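Local coordinates for anaphase-promoting complex subunit cut9 (Schizosaccharomyces pombe, PDB 2XPI), which forms part of the anaphase-promoting complex, a cell cycle-regulated E3 ubiquitin ligase that controls progression through mitosis and G1, at residues Q208-N212 and L213-D217; H244-A248 and D249-D253. One frame throughout, in Å; residues are numbered along the deposited sequence.

Contact 1. Residues Q208-N212 and L213-D217; sequences QVYTN and LSNFD
Val-209, Tyr-210 and Thr-211 meet Leu-213 to Phe-216 round a tight helix-to-helix turn, a local contact inside TPR 4. The turn ends helix 198-212 and leads into helix 216-229, the antiparallel pair of this tetratricopeptide repeat. The helix ends in a Schellman motif. Ser-214 takes a positive phi (64°), which swings the chain back over the last turn. Tyr-210 O then accepts from Asn-215 N at 2.8 Å, the 6→1 bond of the motif. Ser-214 N gives a weak 5→2 bond to Thr-211 O (3.0 Å). Leu-213 N keeps the helical bond to Val-209 O. Asn-212 ND2 folds back to Gln-208 O at 2.8 Å, tilted out of the carbonyl plane.

Three side-chain pairs pack round this backbone. Leu-213 lies beside Val-209 and points the same way, CD1 against CG1 at 3.8 Å. CB of Asn-215 lies 4.0 Å from CD1 of Tyr-210; the plane of the Asn-215 amide is turned 31° from the ring. Phe-216 crosses Thr-211 at about a right angle, its CE1 4.0 Å from the methyl CG2. That methyl is anti to the backbone N, while OG1 turns back to Gly-207 O. CA of Ser-214 lies over one face of the Phe-216 ring, offset toward its rim. Tyr-210 OH is held elsewhere, by Glu-175 O and Arg-218. The bonds between the two segments are main-chain to main-chain, which is consistent with a turn set chiefly by backbone conformation.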
loop_
_atom_site.group_PDB
_atom_site.type_symbol
_atom_site.label_atom_id
_atom_site.label_comp_id
_atom_site.label_asym_id
_atom_site.label_seq_id
_atom_site.Cartn_x
_atom_site.Cartn_y
_atom_site.Cartn_z
ATOM N N GLN A 208 17.258 8.664 -7.609
ATOM C CA GLN A 208 15.898 8.960 -7.147
ATOM C C GLN A 208 15.846 10.169 -6.223
ATOM O O GLN A 208 14.892 10.950 -6.250
ATOM C CB GLN A 208 15.336 7.768 -6.398
ATOM C CG GLN A 208 14.947 6.616 -7.278
ATOM C CD GLN A 208 13.636 6.863 -7.972
ATOM O OE1 GLN A 208 13.491 7.816 -8.724
ATOM N NE2 GLN A 208 12.662 6.005 -7.709
ATOM N N VAL A 209 16.866 10.297 -5.379
ATOM C CA VAL A 209 16.969 11.419 -4.455
ATOM C C VAL A 209 17.142 12.711 -5.254
ATOM O O VAL A 209 16.371 13.665 -5.107
ATOM C CB VAL A 209 18.173 11.248 -3.478
ATOM C CG1 VAL A 209 18.494 12.562 -2.786
ATOM C CG2 VAL A 209 17.895 10.161 -2.460
ATOM N N TYR A 210 18.161 12.733 -6.111
ATOM C CA TYR A 210 18.458 13.918 -6.907
ATOM C C TYR A 210 17.277 14.383 -7.749
ATOM O O TYR A 210 17.108 15.573 -7.971
ATOM C CB TYR A 210 19.690 13.688 -7.769
ATOM C CG TYR A 210 20.958 13.897 -6.990
ATOM C CD1 TYR A 210 21.080 14.973 -6.122
ATOM C CD2 TYR A 210 22.035 13.040 -7.124
ATOM C CE1 TYR A 210 22.224 15.180 -5.409
ATOM C CE2 TYR A 210 23.192 13.248 -6.409
ATOM C CZ TYR A 210 23.273 14.316 -5.552
ATOM O OH TYR A 210 24.418 14.531 -4.835
ATOM N N THR A 211 16.460 13.445 -8.212
ATOM C CA THR A 211 15.253 13.792 -8.926
ATOM C C THR A 211 14.324 14.582 -8.009
ATOM O O THR A 211 13.718 15.572 -8.427
ATOM C CB THR A 211 14.539 12.535 -9.413
ATOM O OG1 THR A 211 15.401 11.823 -10.306
ATOM C CG2 THR A 211 13.252 12.890 -10.128
ATOM N N ASN A 212 14.222 14.148 -6.754
ATOM C CA ASN A 212 13.320 14.786 -5.801
ATOM C C ASN A 212 13.840 16.100 -5.266
ATOM O O ASN A 212 13.071 16.891 -4.734
ATOM C CB ASN A 212 12.974 13.850 -4.652
ATOM C CG ASN A 212 11.960 12.791 -5.054
ATOM O OD1 ASN A 212 10.784 13.093 -5.244
ATOM N ND2 ASN A 212 12.416 11.543 -5.188
ATOM N N LEU A 213 15.140 16.336 -5.407
ATOM C CA LEU A 213 15.722 17.639 -5.091
ATOM C C LEU A 213 15.783 18.516 -6.355
ATOM O O LEU A 213 16.211 19.681 -6.333
ATOM C CB LEU A 213 17.106 17.451 -4.473
ATOM C CG LEU A 213 17.082 16.598 -3.202
ATOM C CD1 LEU A 213 18.496 16.354 -2.669
ATOM C CD2 LEU A 213 16.183 17.213 -2.130
ATOM N N SER A 214 15.340 17.931 -7.462
ATOM C CA SER A 214 15.296 18.615 -8.739
ATOM C C SER A 214 16.683 19.002 -9.241
ATOM O O SER A 214 16.838 20.042 -9.896
ATOM C CB SER A 214 14.379 19.834 -8.654
ATOM O OG SER A 214 13.124 19.446 -8.116
ATOM N N ASN A 215 17.685 18.173 -8.924
ATOM C CA ASN A 215 18.977 18.247 -9.597
ATOM C C ASN A 215 18.945 17.223 -10.710
ATOM O O ASN A 215 19.631 16.206 -10.651
ATOM C CB ASN A 215 20.168 17.955 -8.676
ATOM C CG ASN A 215 20.009 18.547 -7.304
ATOM O OD1 ASN A 215 18.917 18.954 -6.916
ATOM N ND2 ASN A 215 21.102 18.586 -6.544
ATOM N N PHE A 216 18.128 17.488 -11.718
ATOM C CA PHE A 216 17.998 16.578 -12.841
ATOM C C PHE A 216 19.317 16.285 -13.571
ATOM O O PHE A 216 19.439 15.215 -14.171
ATOM C CB PHE A 216 16.899 17.045 -13.797
ATOM C CG PHE A 216 15.561 17.236 -13.125
ATOM C CD1 PHE A 216 14.779 16.133 -12.773
ATOM C CD2 PHE A 216 15.089 18.518 -12.825
ATOM C CE1 PHE A 216 13.547 16.306 -12.140
ATOM C CE2 PHE A 216 13.856 18.698 -12.191
ATOM C CZ PHE A 216 13.086 17.593 -11.848
ATOM N N ASP A 217 20.307 17.188 -13.505
ATOM C CA ASP A 217 21.621 16.896 -14.110
ATOM C C ASP A 217 22.436 15.858 -13.338
ATOM O O ASP A 217 23.137 15.034 -13.937
ATOM C CB ASP A 217 22.489 18.140 -14.355
ATOM C CG ASP A 217 22.004 19.364 -13.623
ATOM O OD1 ASP A 217 21.569 20.302 -14.312
ATOM O OD2 ASP A 217 22.078 19.413 -12.374
#

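Contact 2. Residues H244-A248 and D249-D253; sequences HLLTA and DEEWD
Thr-247 and Glu-250 form a capping box at the start of helix 248-257. Thr-247 is the N-cap. Its OG1 sits between the backbone N and the carbonyl carbon (chi1 63°), which turns the hydroxyl toward the first turn of the helix. There it accepts from Glu-250 N at 3.2 Å, nearly straight at 166°. Glu-250 answers from the other end: its chain extends beyond CG, and OE1 accepts from Thr-247 N. The modelled length of that bond is too short to be trusted, though its direction fits the box. OE1 also takes a weak bond from Thr-247 OG1. A carboxylate at this helix start would probably be favoured by the helix dipole.

The helix is the second of TPR 5, and the loop in front of it follows helix 234-242, which ends in a Schellman motif at His-244. Helical bonding begins with Glu-251 N to Thr-247 O, 3.0 Å.

Leu-246, just before the cap, packs on the same turn. Its CB lies 3.5 Å from CG of Glu-251, so a leucine meets the aliphatic part of a glutamate. CD2 reaches toward the carboxylate of Glu-250, 3.7 Å from OE1. Leu-246 also touches Leu-240 of the preceding helix and Lys-220 of helix 216-229. Ala-248 O takes a weak bond from Trp-252 N, one turn on, and lies at the edge of that indole, near its plane, 3.3 Å from CD1. The indole itself is buried and stacks with His-284.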
loop_
_atom_site.group_PDB
_atom_site.type_symbol
_atom_site.label_atom_id
_atom_site.label_comp_id
_atom_site.label_asym_id
_atom_site.label_seq_id
_atom_site.Cartn_x
_atom_site.Cartn_y
_atom_site.Cartn_z
ATOM N N HIS A 244 12.844 11.277 -19.645
ATOM C CA HIS A 244 13.416 11.928 -20.820
ATOM C C HIS A 244 14.631 12.764 -20.441
ATOM O O HIS A 244 14.821 13.870 -20.936
ATOM C CB HIS A 244 12.351 12.773 -21.532
ATOM C CG HIS A 244 11.127 11.998 -21.912
ATOM N ND1 HIS A 244 11.101 11.121 -22.977
ATOM C CD2 HIS A 244 9.891 11.956 -21.358
ATOM C CE1 HIS A 244 9.902 10.572 -23.064
ATOM N NE2 HIS A 244 9.147 11.065 -22.096
ATOM N N LEU A 245 15.453 12.226 -19.549
ATOM C CA LEU A 245 16.664 12.916 -19.126
ATOM C C LEU A 245 17.734 12.909 -20.216
ATOM O O LEU A 245 18.748 13.596 -20.092
ATOM C CB LEU A 245 17.221 12.284 -17.845
ATOM C CG LEU A 245 16.769 12.823 -16.490
ATOM C CD1 LEU A 245 15.411 13.463 -16.576
ATOM C CD2 LEU A 245 16.753 11.703 -15.490
ATOM N N LEU A 246 17.517 12.125 -21.270
ATOM C CA LEU A 246 18.501 12.023 -22.345
ATOM C C LEU A 246 18.002 12.477 -23.719
ATOM O O LEU A 246 16.812 12.380 -24.029
ATOM C CB LEU A 246 19.012 10.591 -22.456
ATOM C CG LEU A 246 19.800 10.064 -21.263
ATOM C CD1 LEU A 246 20.636 8.914 -21.723
ATOM C CD2 LEU A 246 20.674 11.150 -20.690
ATOM N N THR A 247 18.918 12.966 -24.543
ATOM C CA THR A 247 18.591 13.228 -25.938
ATOM C C THR A 247 18.644 11.912 -26.700
ATOM O O THR A 247 19.304 10.965 -26.280
ATOM C CB THR A 247 19.558 14.234 -26.599
ATOM O OG1 THR A 247 20.887 13.694 -26.609
ATOM C CG2 THR A 247 19.550 15.568 -25.859
ATOM N N ALA A 248 17.932 11.847 -27.814
ATOM C CA ALA A 248 17.948 10.649 -28.646
ATOM C C ALA A 248 19.369 10.082 -28.826
ATOM O O ALA A 248 19.584 8.870 -28.705
ATOM C CB ALA A 248 17.312 10.945 -29.997
ATOM N N ASP A 249 20.327 10.964 -29.126
ATOM C CA ASP A 249 21.726 10.571 -29.297
ATOM C C ASP A 249 22.325 10.011 -28.015
ATOM O O ASP A 249 22.870 8.915 -28.022
ATOM C CB ASP A 249 22.573 11.742 -29.805
ATOM C CG ASP A 249 22.460 11.941 -31.313
ATOM O OD1 ASP A 249 21.950 11.017 -32.000
ATOM O OD2 ASP A 249 22.888 13.019 -31.809
ATOM N N GLU A 250 22.224 10.761 -26.923
ATOM C CA GLU A 250 22.724 10.319 -25.633
ATOM C C GLU A 250 22.264 8.893 -25.280
ATOM O O GLU A 250 23.038 8.110 -24.744
ATOM C CB GLU A 250 22.261 11.265 -24.532
ATOM C CG GLU A 250 22.881 12.640 -24.535
ATOM C CD GLU A 250 22.229 13.550 -23.501
ATOM O OE1 GLU A 250 20.979 13.580 -23.432
ATOM O OE2 GLU A 250 22.960 14.235 -22.752
ATOM N N GLU A 251 21.003 8.577 -25.575
ATOM C CA GLU A 251 20.424 7.267 -25.277
ATOM C C GLU A 251 21.091 6.139 -26.056
ATOM O O GLU A 251 21.389 5.089 -25.497
ATOM C CB GLU A 251 18.916 7.262 -25.535
ATOM C CG GLU A 251 18.070 7.787 -24.365
ATOM C CD GLU A 251 16.634 8.170 -24.777
ATOM O OE1 GLU A 251 16.276 7.956 -25.967
ATOM O OE2 GLU A 251 15.875 8.690 -23.909
ATOM N N TRP A 252 21.325 6.355 -27.347
ATOM C CA TRP A 252 22.030 5.372 -28.157
ATOM C C TRP A 252 23.485 5.217 -27.733
ATOM O O TRP A 252 23.991 4.105 -27.639
ATOM C CB TRP A 252 21.928 5.707 -29.645
ATOM C CG TRP A 252 20.640 5.251 -30.232
ATOM C CD1 TRP A 252 19.493 5.988 -30.384
ATOM C CD2 TRP A 252 20.345 3.941 -30.728
ATOM N NE1 TRP A 252 18.507 5.213 -30.952
ATOM C CE2 TRP A 252 19.006 3.952 -31.171
ATOM C CE3 TRP A 252 21.082 2.756 -30.837
ATOM C CZ2 TRP A 252 18.396 2.821 -31.720
ATOM C CZ3 TRP A 252 20.476 1.645 -31.380
ATOM C CH2 TRP A 252 19.147 1.683 -31.815
ATOM N N ASP A 253 24.165 6.323 -27.474
ATOM C CA ASP A 253 25.546 6.224 -27.021
ATOM C C ASP A 253 25.624 5.514 -25.669
ATOM O O ASP A 253 26.620 4.864 -25.351
ATOM C CB ASP A 253 26.206 7.604 -26.951
ATOM C CG ASP A 253 27.465 7.615 -26.082
ATOM O OD1 ASP A 253 27.323 7.687 -24.834
ATOM O OD2 ASP A 253 28.590 7.562 -26.640
#

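How the contacts relate
Both contacts are local turns in neighbouring repeats, TPR 4 and TPR 5, within the repeats 1-7 that mediate homodimerization; neither is touched by the other chain. Contact 1 closes the end of one helix and contact 2 opens the start of another. Contact 1 is partly buried, with Val-209 and Tyr-210 inside; contact 2 lies more at the surface, with Trp-252 as its buried residue. The first relies on main-chain bonds; the second adds to its main-chain bonds side chains that cap backbone N-H groups. Their centres are about 18 Å apart, yet they meet where Phe-216 O packs on Leu-245 CG. Helix 216-229, which begins in contact 1, also borders Leu-245 and Leu-246 of contact 2.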